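Glutamyl endopeptidase (Staphylococcus epidermidis, PDB 6PYM) is a secreted serine endopeptidase that preferentially cleaves peptide bonds on the carboxyl side of glutamate or aspartate. Local coordinates at residues S35-V39 and G167-P172; G133-D137 and T164-N168; S68-E72 and L140-W144. The protein carries 1 engineered substitution. Residue numbers count along the deposited sequence, not the author numbering.

Contact 1 of 3, residues S35-V39 and G167-P172. Engineered in segment 167-172: Ala169 (natural residue Ser).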
ATOM      1  N   SER A  35      -5.978  -9.989   6.478  1.00 11.90           N
ATOM      2  CA  SER A  35      -4.684  -9.431   6.132  1.00 10.51           C
ATOM      3  C   SER A  35      -4.842  -8.471   4.971  1.00 10.19           C
ATOM      4  O   SER A  35      -5.796  -8.547   4.190  1.00 13.63           O
ATOM      5  CB  SER A  35      -3.635 -10.505   5.831  1.00 13.59           C
ATOM      6  OG  SER A  35      -3.865 -11.144   4.589  1.00 16.90           O
ATOM      7  N   GLY A  36      -3.903  -7.541   4.890  1.00  9.52           N
ATOM      8  CA  GLY A  36      -3.880  -6.595   3.802  1.00  9.30           C
ATOM      9  C   GLY A  36      -2.470  -6.134   3.532  1.00  7.51           C
ATOM     10  O   GLY A  36      -1.498  -6.786   3.937  1.00  8.90           O
ATOM     11  N   SER A  37      -2.365  -5.004   2.846  1.00  7.26           N
ATOM     12  CA  SER A  37      -1.107  -4.435   2.405  1.00  7.17           C
ATOM     13  C   SER A  37      -1.094  -2.944   2.718  1.00  6.92           C
ATOM     14  O   SER A  37      -2.123  -2.334   3.019  1.00  7.81           O
ATOM     15  CB  SER A  37      -0.935  -4.644   0.898  1.00  7.20           C
ATOM     16  OG  SER A  37      -1.026  -6.022   0.548  1.00  6.90           O
ATOM     17  N   GLY A  38       0.080  -2.347   2.600  1.00  6.97           N
ATOM     18  CA  GLY A  38       0.208  -0.917   2.765  1.00  7.18           C
ATOM     19  C   GLY A  38       1.589  -0.479   2.348  1.00  6.49           C
ATOM     20  O   GLY A  38       2.392  -1.283   1.871  1.00  6.96           O
ATOM     21  N   VAL A  39       1.887   0.801   2.569  1.00  6.51           N
ATOM     22  CA  VAL A  39       3.188   1.333   2.166  1.00  6.87           C
ATOM     23  C   VAL A  39       3.642   2.388   3.167  1.00  6.74           C
ATOM     24  O   VAL A  39       2.884   3.305   3.511  1.00  7.49           O
ATOM     25  CB  VAL A  39       3.164   1.851   0.708  1.00  7.28           C
ATOM     26  CG1 VAL A  39       2.129   2.964   0.507  1.00  8.60           C
ATOM     27  CG2 VAL A  39       4.553   2.295   0.266  1.00  8.52           C
ATOM     28  N   GLY A 167      -6.333  -9.414  -0.100  1.00  9.36           N
ATOM     29  CA  GLY A 167      -5.063  -9.262   0.584  1.00  9.55           C
ATOM     30  C   GLY A 167      -4.223  -8.148  -0.007  1.00  7.35           C
ATOM     31  O   GLY A 167      -3.467  -7.487   0.719  1.00  8.08           O
ATOM     32  N   ASN A 168      -4.383  -7.898  -1.306  1.00  7.38           N
ATOM     33  CA  ASN A 168      -3.719  -6.779  -1.957  1.00  7.28           C
ATOM     34  C   ASN A 168      -4.251  -5.427  -1.499  1.00  7.40           C
ATOM     35  O   ASN A 168      -3.572  -4.431  -1.744  1.00  7.74           O
ATOM     36  CB  ASN A 168      -3.870  -6.858  -3.481  1.00  7.64           C
ATOM     37  CG  ASN A 168      -2.719  -7.579  -4.176  1.00  7.10           C
ATOM     38  OD1 ASN A 168      -2.942  -8.570  -4.874  1.00  8.42           O
ATOM     39  ND2 ASN A 168      -1.497  -7.061  -4.037  1.00  8.21           N
ATOM     40  N   ALA A 169      -5.447  -5.346  -0.905  1.00  7.44           N
ATOM     41  CA  ALA A 169      -6.000  -4.079  -0.420  1.00  7.35           C
ATOM     42  C   ALA A 169      -4.938  -3.251   0.285  1.00  7.37           C
ATOM     43  O   ALA A 169      -4.306  -3.720   1.237  1.00  8.39           O
ATOM     44  CB  ALA A 169      -7.145  -4.370   0.554  1.00  9.12           C
ATOM     45  N   GLY A 170      -4.740  -2.016  -0.181  1.00  7.26           N
ATOM     46  CA  GLY A 170      -3.757  -1.116   0.387  1.00  8.02           C
ATOM     47  C   GLY A 170      -2.414  -1.112  -0.313  1.00  6.90           C
ATOM     48  O   GLY A 170      -1.542  -0.314   0.055  1.00  8.10           O
ATOM     49  N   SER A 171      -2.229  -1.959  -1.320  1.00  7.05           N
ATOM     50  CA  SER A 171      -0.926  -2.081  -1.960  1.00  7.32           C
ATOM     51  C   SER A 171      -0.577  -0.803  -2.709  1.00  6.97           C
ATOM     52  O   SER A 171      -1.427  -0.234  -3.405  1.00  7.45           O
ATOM     53  CB  SER A 171      -0.933  -3.200  -2.997  1.00  7.41           C
ATOM     54  OG  SER A 171      -1.030  -4.496  -2.439  1.00  7.90           O
ATOM     55  N   PRO A 172       0.680  -0.372  -2.662  1.00  6.82           N
ATOM     56  CA  PRO A 172       1.084   0.756  -3.499  1.00  7.15           C
ATOM     57  C   PRO A 172       1.047   0.401  -4.978  1.00  7.23           C
ATOM     58  O   PRO A 172       1.394  -0.713  -5.391  1.00  7.92           O
ATOM     59  CB  PRO A 172       2.515   1.045  -3.041  1.00  7.32           C
ATOM     60  CG  PRO A 172       2.991  -0.247  -2.468  1.00  7.00           C
ATOM     61  CD  PRO A 172       1.786  -0.858  -1.816  1.00  7.17           C
TER
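Gly167 comes first in this part of the chymotrypsin-like active-site loop. Gly167 O accepts Ser37 OG at 2.9 Å and also receives the CA-H of Gly36 (Gly36 CA to Gly167 O 3.2 Å). Its positive phi suits glycine. Asn168 turns its side chain from the strand, with OD1 bonded to Val165 N and ND2 donating to Ser171 OG. Ala169 replaces, by engineering, the serine of the predicted charge relay near His51; Ala169 O accepts a hydrogen bond from Ser37 N (2.8 Å). N of Gly167 and N of Ala169, 4.2 Å apart, converge as in an oxyanion hole. In the type II turn Asn168-Ser171, Gly170 must lack a CB, which would strike Ser37 O. Ser171 N closes the turn onto Asn168 O (2.8 Å), and Ser171 OG also donates to Asn168 O (2.6 Å). Pro172 CG rests on Val39 CB (3.8 Å). The loop thus lies between strand 34-42 of the first barrel and strand 180-188 of the second, where His184 bonds the backbone of Gly170 and Ser171.

Contact 2 of 3, residues G133-D137 and T164-N168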
ATOM      1  N   GLY A 133       2.402  -5.991  -3.226  1.00  7.09           N
ATOM      2  CA  GLY A 133       1.799  -6.184  -1.925  1.00  7.28           C
ATOM      3  C   GLY A 133       1.636  -7.656  -1.632  1.00  6.67           C
ATOM      4  O   GLY A 133       2.446  -8.468  -2.097  1.00  7.23           O
ATOM      5  N   TYR A 134       0.596  -8.006  -0.877  1.00  6.83           N
ATOM      6  CA  TYR A 134       0.496  -9.301  -0.201  1.00  7.30           C
ATOM      7  C   TYR A 134      -0.804 -10.011  -0.570  1.00  7.64           C
ATOM      8  O   TYR A 134      -1.747 -10.064   0.227  1.00  8.58           O
ATOM      9  CB  TYR A 134       0.663  -9.106   1.309  1.00  8.49           C
ATOM     10  CG  TYR A 134       2.058  -8.645   1.656  1.00  7.94           C
ATOM     11  CD1 TYR A 134       3.062  -9.574   1.870  1.00  8.13           C
ATOM     12  CD2 TYR A 134       2.388  -7.290   1.711  1.00  7.98           C
ATOM     13  CE1 TYR A 134       4.351  -9.185   2.143  1.00  8.50           C
ATOM     14  CE2 TYR A 134       3.681  -6.890   1.995  1.00  7.95           C
ATOM     15  CZ  TYR A 134       4.654  -7.840   2.217  1.00  8.16           C
ATOM     16  OH  TYR A 134       5.935  -7.420   2.505  1.00  9.18           O
ATOM     17  N   PRO A 135      -0.878 -10.589  -1.772  1.00  8.05           N
ATOM     18  CA  PRO A 135      -2.102 -11.290  -2.189  1.00  8.84           C
ATOM     19  C   PRO A 135      -2.357 -12.545  -1.373  1.00  8.59           C
ATOM     20  O   PRO A 135      -1.451 -13.339  -1.112  1.00  9.23           O
ATOM     21  CB  PRO A 135      -1.817 -11.651  -3.653  1.00  9.27           C
ATOM     22  CG  PRO A 135      -0.318 -11.709  -3.742  1.00  9.14           C
ATOM     23  CD  PRO A 135       0.153 -10.612  -2.821  1.00  8.65           C
ATOM     24  N   GLY A 136      -3.629 -12.757  -1.031  1.00  9.14           N
ATOM     25  CA  GLY A 136      -4.033 -13.858  -0.171  1.00 10.22           C
ATOM     26  C   GLY A 136      -4.085 -15.228  -0.814  1.00 10.43           C
ATOM     27  O   GLY A 136      -4.281 -16.216  -0.095  1.00 12.35           O
ATOM     28  N   ASP A 137      -3.928 -15.330  -2.131  1.00  9.80           N
ATOM     29  CA  ASP A 137      -3.823 -16.651  -2.735  1.00 11.04           C
ATOM     30  C   ASP A 137      -2.426 -17.234  -2.612  1.00 10.18           C
ATOM     31  O   ASP A 137      -2.249 -18.438  -2.835  1.00 12.41           O
ATOM     32  CB  ASP A 137      -4.284 -16.637  -4.196  1.00 10.02           C
ATOM     33  CG  ASP A 137      -3.418 -15.767  -5.092  1.00 10.53           C
ATOM     34  OD1 ASP A 137      -3.005 -14.660  -4.676  1.00 10.72           O
ATOM     35  OD2 ASP A 137      -3.167 -16.175  -6.244  1.00 12.27           O
ATOM     36  N   THR A 164      -4.976  -8.715  -9.242  1.00  7.89           N
ATOM     37  CA  THR A 164      -4.770  -8.642  -7.801  1.00  8.34           C
ATOM     38  C   THR A 164      -5.728  -9.624  -7.141  1.00  8.06           C
ATOM     39  O   THR A 164      -6.704 -10.063  -7.752  1.00  8.50           O
ATOM     40  CB  THR A 164      -5.057  -7.236  -7.251  1.00  7.89           C
ATOM     41  OG1 THR A 164      -6.439  -6.928  -7.448  1.00  8.74           O
ATOM     42  CG2 THR A 164      -4.211  -6.172  -7.941  1.00  9.76           C
ATOM     43  N   VAL A 165      -5.452  -9.959  -5.880  1.00  8.35           N
ATOM     44  CA  VAL A 165      -6.266 -10.899  -5.115  1.00  9.63           C
ATOM     45  C   VAL A 165      -6.446 -10.348  -3.712  1.00  9.01           C
ATOM     46  O   VAL A 165      -5.541  -9.709  -3.168  1.00  9.90           O
ATOM     47  CB  VAL A 165      -5.605 -12.307  -5.070  1.00 10.87           C
ATOM     48  CG1 VAL A 165      -6.366 -13.271  -4.146  1.00 12.94           C
ATOM     49  CG2 VAL A 165      -5.515 -12.899  -6.465  1.00 12.09           C
ATOM     50  N   GLY A 166      -7.609 -10.624  -3.116  1.00  9.45           N
ATOM     51  CA  GLY A 166      -7.884 -10.294  -1.728  1.00  9.78           C
ATOM     52  C   GLY A 166      -6.669 -10.470  -0.844  1.00  9.36           C
ATOM     53  O   GLY A 166      -6.034 -11.526  -0.838  1.00  9.62           O
ATOM     54  N   GLY A 167      -6.333  -9.414  -0.100  1.00  9.36           N
ATOM     55  CA  GLY A 167      -5.063  -9.262   0.584  1.00  9.55           C
ATOM     56  C   GLY A 167      -4.223  -8.148  -0.007  1.00  7.35           C
ATOM     57  O   GLY A 167      -3.467  -7.487   0.719  1.00  8.08           O
ATOM     58  N   ASN A 168      -4.383  -7.898  -1.306  1.00  7.38           N
ATOM     59  CA  ASN A 168      -3.719  -6.779  -1.957  1.00  7.28           C
ATOM     60  C   ASN A 168      -4.251  -5.427  -1.499  1.00  7.40           C
ATOM     61  O   ASN A 168      -3.572  -4.431  -1.744  1.00  7.74           O
ATOM     62  CB  ASN A 168      -3.870  -6.858  -3.481  1.00  7.64           C
ATOM     63  CG  ASN A 168      -2.719  -7.579  -4.176  1.00  7.10           C
ATOM     64  OD1 ASN A 168      -2.942  -8.570  -4.874  1.00  8.42           O
ATOM     65  ND2 ASN A 168      -1.497  -7.061  -4.037  1.00  8.21           N
TER
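The oxyanion-hole loop of the chymotrypsin-like fold is backed here by the turn that leaves strand 128-133. Gly133, at that strand's end, is bare where a CB would press within 3.3 Å of Asn168 ND2. Tyr134 sends its ring away from the loop, its OH bonded to Ala69 O, while its backbone N reaches Ser37 OG. Tyr134 O lies 3.1 Å from Gly167 O, two acceptors that cannot pair. Pro135, rigid and with no N-H to satisfy, packs its CB against Val165 CB (4.1 Å) and against Asn168 OD1 (3.5 Å). Asn168 OD1 also accepts Val165 N at 3.0 Å, bracing the type II turn Val165-Asn168 beside the backbone bond from Asn168 N to Val165 O (2.8 Å). Gly136 makes the one direct hydrogen bond between the segments, N to Gly166 O at 2.7 Å; a CB would collide with that same oxygen. Holding this carbonyl probably helps to hold the peptide plane that carries the Gly167 N-H, the group expected to face the oxyanion. Asp137, in a salt bridge with Arg8, brings OD1 to 3.5 Å from Val165 CB.

Contact 3 of 3, residues S68-E72 and L140-W144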
ATOM      1  N   SER A  68       8.374  -4.777   4.666  1.00  7.78           N
ATOM      2  CA  SER A  68       9.350  -5.658   4.034  1.00  7.91           C
ATOM      3  C   SER A  68       9.142  -7.120   4.385  1.00  8.03           C
ATOM      4  O   SER A  68      10.084  -7.912   4.267  1.00  8.77           O
ATOM      5  CB  SER A  68      10.814  -5.269   4.328  1.00  9.13           C
ATOM      6  OG  SER A  68      10.987  -3.892   4.625  1.00  9.34           O
ATOM      7  N   ALA A  69       7.947  -7.513   4.827  1.00  8.28           N
ATOM      8  CA  ALA A  69       7.715  -8.909   5.170  1.00  9.06           C
ATOM      9  C   ALA A  69       8.039  -9.797   3.980  1.00  9.14           C
ATOM     10  O   ALA A  69       7.709  -9.472   2.833  1.00  8.65           O
ATOM     11  CB  ALA A  69       6.258  -9.111   5.568  1.00  9.38           C
ATOM     12  N   LYS A  70       8.715 -10.913   4.256  1.00 10.27           N
ATOM     13  CA  LYS A  70       9.150 -11.835   3.215  1.00 10.70           C
ATOM     14  C   LYS A  70       8.376 -13.141   3.207  1.00 10.23           C
ATOM     15  O   LYS A  70       8.103 -13.680   2.127  1.00 10.91           O
ATOM     16  CB  LYS A  70      10.653 -12.119   3.329  1.00 14.02           C
ATOM     17  CG  LYS A  70      11.167 -13.010   2.205  1.00 15.54           C
ATOM     18  CD  LYS A  70      12.662 -13.176   2.251  1.00 17.75           C
ATOM     19  CE  LYS A  70      13.131 -14.079   1.128  1.00 18.13           C
ATOM     20  NZ  LYS A  70      12.505 -15.429   1.191  1.00 24.71           N
ATOM     21  N   ASN A  71       8.031 -13.659   4.383  1.00 10.79           N
ATOM     22  CA  ASN A  71       7.086 -14.762   4.538  1.00 10.92           C
ATOM     23  C   ASN A  71       6.641 -14.785   5.997  1.00 11.60           C
ATOM     24  O   ASN A  71       7.080 -13.965   6.806  1.00 12.30           O
ATOM     25  CB  ASN A  71       7.658 -16.103   4.056  1.00 12.37           C
ATOM     26  CG  ASN A  71       8.903 -16.527   4.817  1.00 12.93           C
ATOM     27  OD1 ASN A  71       8.860 -16.756   6.022  1.00 14.26           O
ATOM     28  ND2 ASN A  71      10.013 -16.648   4.107  1.00 15.81           N
ATOM     29  N   GLU A  72       5.762 -15.736   6.328  1.00 12.79           N
ATOM     30  CA  GLU A  72       5.153 -15.818   7.654  1.00 16.70           C
ATOM     31  C   GLU A  72       6.178 -16.019   8.765  1.00 15.06           C
ATOM     32  O   GLU A  72       5.895 -15.688   9.923  1.00 17.91           O
ATOM     33  CB  GLU A  72       4.144 -16.974   7.649  1.00 20.67           C
ATOM     34  CG  GLU A  72       3.261 -17.088   8.875  1.00 22.60           C
ATOM     35  CD  GLU A  72       2.253 -18.220   8.758  1.00 20.17           C
ATOM     36  OE1 GLU A  72       2.385 -19.048   7.829  1.00 27.12           O
ATOM     37  OE2 GLU A  72       1.329 -18.277   9.592  1.00 26.05           O
ATOM     38  N   LEU A 140       1.172 -16.846   3.218  1.00 11.05           N
ATOM     39  CA  LEU A 140       0.964 -15.674   4.055  1.00 11.47           C
ATOM     40  C   LEU A 140       2.234 -14.835   4.142  1.00 10.55           C
ATOM     41  O   LEU A 140       3.339 -15.363   4.307  1.00 10.44           O
ATOM     42  CB  LEU A 140       0.515 -16.099   5.453  1.00 13.06           C
ATOM     43  CG  LEU A 140       0.081 -14.977   6.399  1.00 14.31           C
ATOM     44  CD1 LEU A 140      -1.179 -14.294   5.899  1.00 15.01           C
ATOM     45  CD2 LEU A 140      -0.117 -15.517   7.810  1.00 17.72           C
ATOM     46  N   ALA A 141       2.068 -13.522   3.992  1.00  9.76           N
ATOM     47  CA  ALA A 141       3.141 -12.547   4.159  1.00  9.81           C
ATOM     48  C   ALA A 141       4.224 -12.644   3.093  1.00  8.99           C
ATOM     49  O   ALA A 141       5.348 -12.187   3.319  1.00  9.21           O
ATOM     50  CB  ALA A 141       3.736 -12.576   5.572  1.00 10.76           C
ATOM     51  N   THR A 142       3.914 -13.212   1.926  1.00  9.08           N
ATOM     52  CA  THR A 142       4.826 -13.169   0.794  1.00  8.91           C
ATOM     53  C   THR A 142       4.473 -12.007  -0.129  1.00  7.50           C
ATOM     54  O   THR A 142       3.295 -11.733  -0.388  1.00  7.86           O
ATOM     55  CB  THR A 142       4.883 -14.490   0.014  1.00  8.82           C
ATOM     56  OG1 THR A 142       3.585 -14.837  -0.515  1.00  9.59           O
ATOM     57  CG2 THR A 142       5.409 -15.623   0.904  1.00 11.10           C
ATOM     58  N   MET A 143       5.503 -11.316  -0.603  1.00  7.70           N
ATOM     59  CA  MET A 143       5.338 -10.100  -1.389  1.00  7.78           C
ATOM     60  C   MET A 143       5.381 -10.436  -2.875  1.00  7.12           C
ATOM     61  O   MET A 143       6.278 -11.168  -3.321  1.00  7.98           O
ATOM     62  CB  MET A 143       6.449  -9.109  -1.039  1.00  7.68           C
ATOM     63  CG  MET A 143       6.264  -7.758  -1.701  1.00  8.47           C
ATOM     64  SD  MET A 143       7.678  -6.639  -1.590  1.00  8.27           S
ATOM     65  CE  MET A 143       7.830  -6.403   0.186  1.00  9.20           C
ATOM     66  N   TRP A 144       4.418  -9.906  -3.634  1.00  7.77           N
ATOM     67  CA  TRP A 144       4.287 -10.181  -5.056  1.00  7.50           C
ATOM     68  C   TRP A 144       4.080  -8.877  -5.805  1.00  7.68           C
ATOM     69  O   TRP A 144       3.343  -7.993  -5.350  1.00  7.64           O
ATOM     70  CB  TRP A 144       3.106 -11.142  -5.353  1.00  9.10           C
ATOM     71  CG  TRP A 144       3.335 -12.471  -4.751  1.00  7.61           C
ATOM     72  CD1 TRP A 144       3.300 -12.783  -3.426  1.00  8.64           C
ATOM     73  CD2 TRP A 144       3.690 -13.674  -5.440  1.00  8.71           C
ATOM     74  NE1 TRP A 144       3.625 -14.111  -3.239  1.00  8.85           N
ATOM     75  CE2 TRP A 144       3.870 -14.674  -4.463  1.00  9.48           C
ATOM     76  CE3 TRP A 144       3.878 -14.002  -6.787  1.00  9.70           C
ATOM     77  CZ2 TRP A 144       4.210 -15.990  -4.793  1.00  9.89           C
ATOM     78  CZ3 TRP A 144       4.231 -15.301  -7.108  1.00 10.19           C
ATOM     79  CH2 TRP A 144       4.385 -16.277  -6.115  1.00 11.50           C
TER
HETATM   80  O   HOH W   1       8.051 -12.788  -0.511  1.00  9.29           O
HETATM   81  O   HOH W   2       4.579 -17.730   4.257  1.00 15.08           O
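A partly buried, water-bridged seam joins the loop after strand 64-67, part of the first barrel, to the segment that leads into strand 143-154 in the second, away from the catalytic residues. The segments run roughly antiparallel, 156° apart, and come closest where Asn71 CA lies 4.5 Å from Ala141 CA. Their backbones do not pair as in a regular sheet: Asn71 N is 3.2 Å from Ala141 O, but at a poor angle for a hydrogen bond. Two waters fill the gaps instead. One donates to Lys70 O (2.8 Å) and accepts Met143 N (2.9 Å); the other donates to Leu140 O (2.7 Å) and accepts Glu72 N (3.1 Å). CA-H donors add to this, with Thr142 CA 3.6 Å from Lys70 O and Asn71 CA 3.3 Å from Ala141 O. Small side chains suit the close approach. Ala69 CB and Ala141 CB meet at 4.3 Å beside Phe24, and Ala141 accepts left-handed backbone angles there. The flexible Met143 reaches inward, its CE 4.2 Å from Ser68 CA. Thr142 CG2 lies 3.5 Å from Lys70 O, while Thr142 OG1 accepts a hydrogen bond from Trp144 NE1 (2.8 Å) and also bonds Pro139 O. At the exposed end the long Glu72 chain lies along Leu140, OE2 to CD2 3.6 Å, and Lys70 extends outward, as a charged residue should. The seam is thus a contact between the two barrels of the chymotrypsin-like fold, made away from the catalytic cleft.

In the fold
Contact 1 is the buried one, near the middle of the chain, whereas contacts 2 and 3 lie farther out and are only partly buried. Contacts 1 and 2 share Gly167 and Asn168, so the active-site loop is held on one side by strand 34-42 and on another by residues 133-137. Tyr134 ties all three together: its N meets Ser37 OG at 2.9 Å and its OH meets Ala69 O at 2.7 Å. Gly133 O also pairs with Trp144 N (2.9 Å). The chemistry follows depth: direct hydrogen bonds and tight glycine packing near the catalytic centre, one direct hydrogen bond with proline-valine packing in contact 2, and water bridges in contact 3.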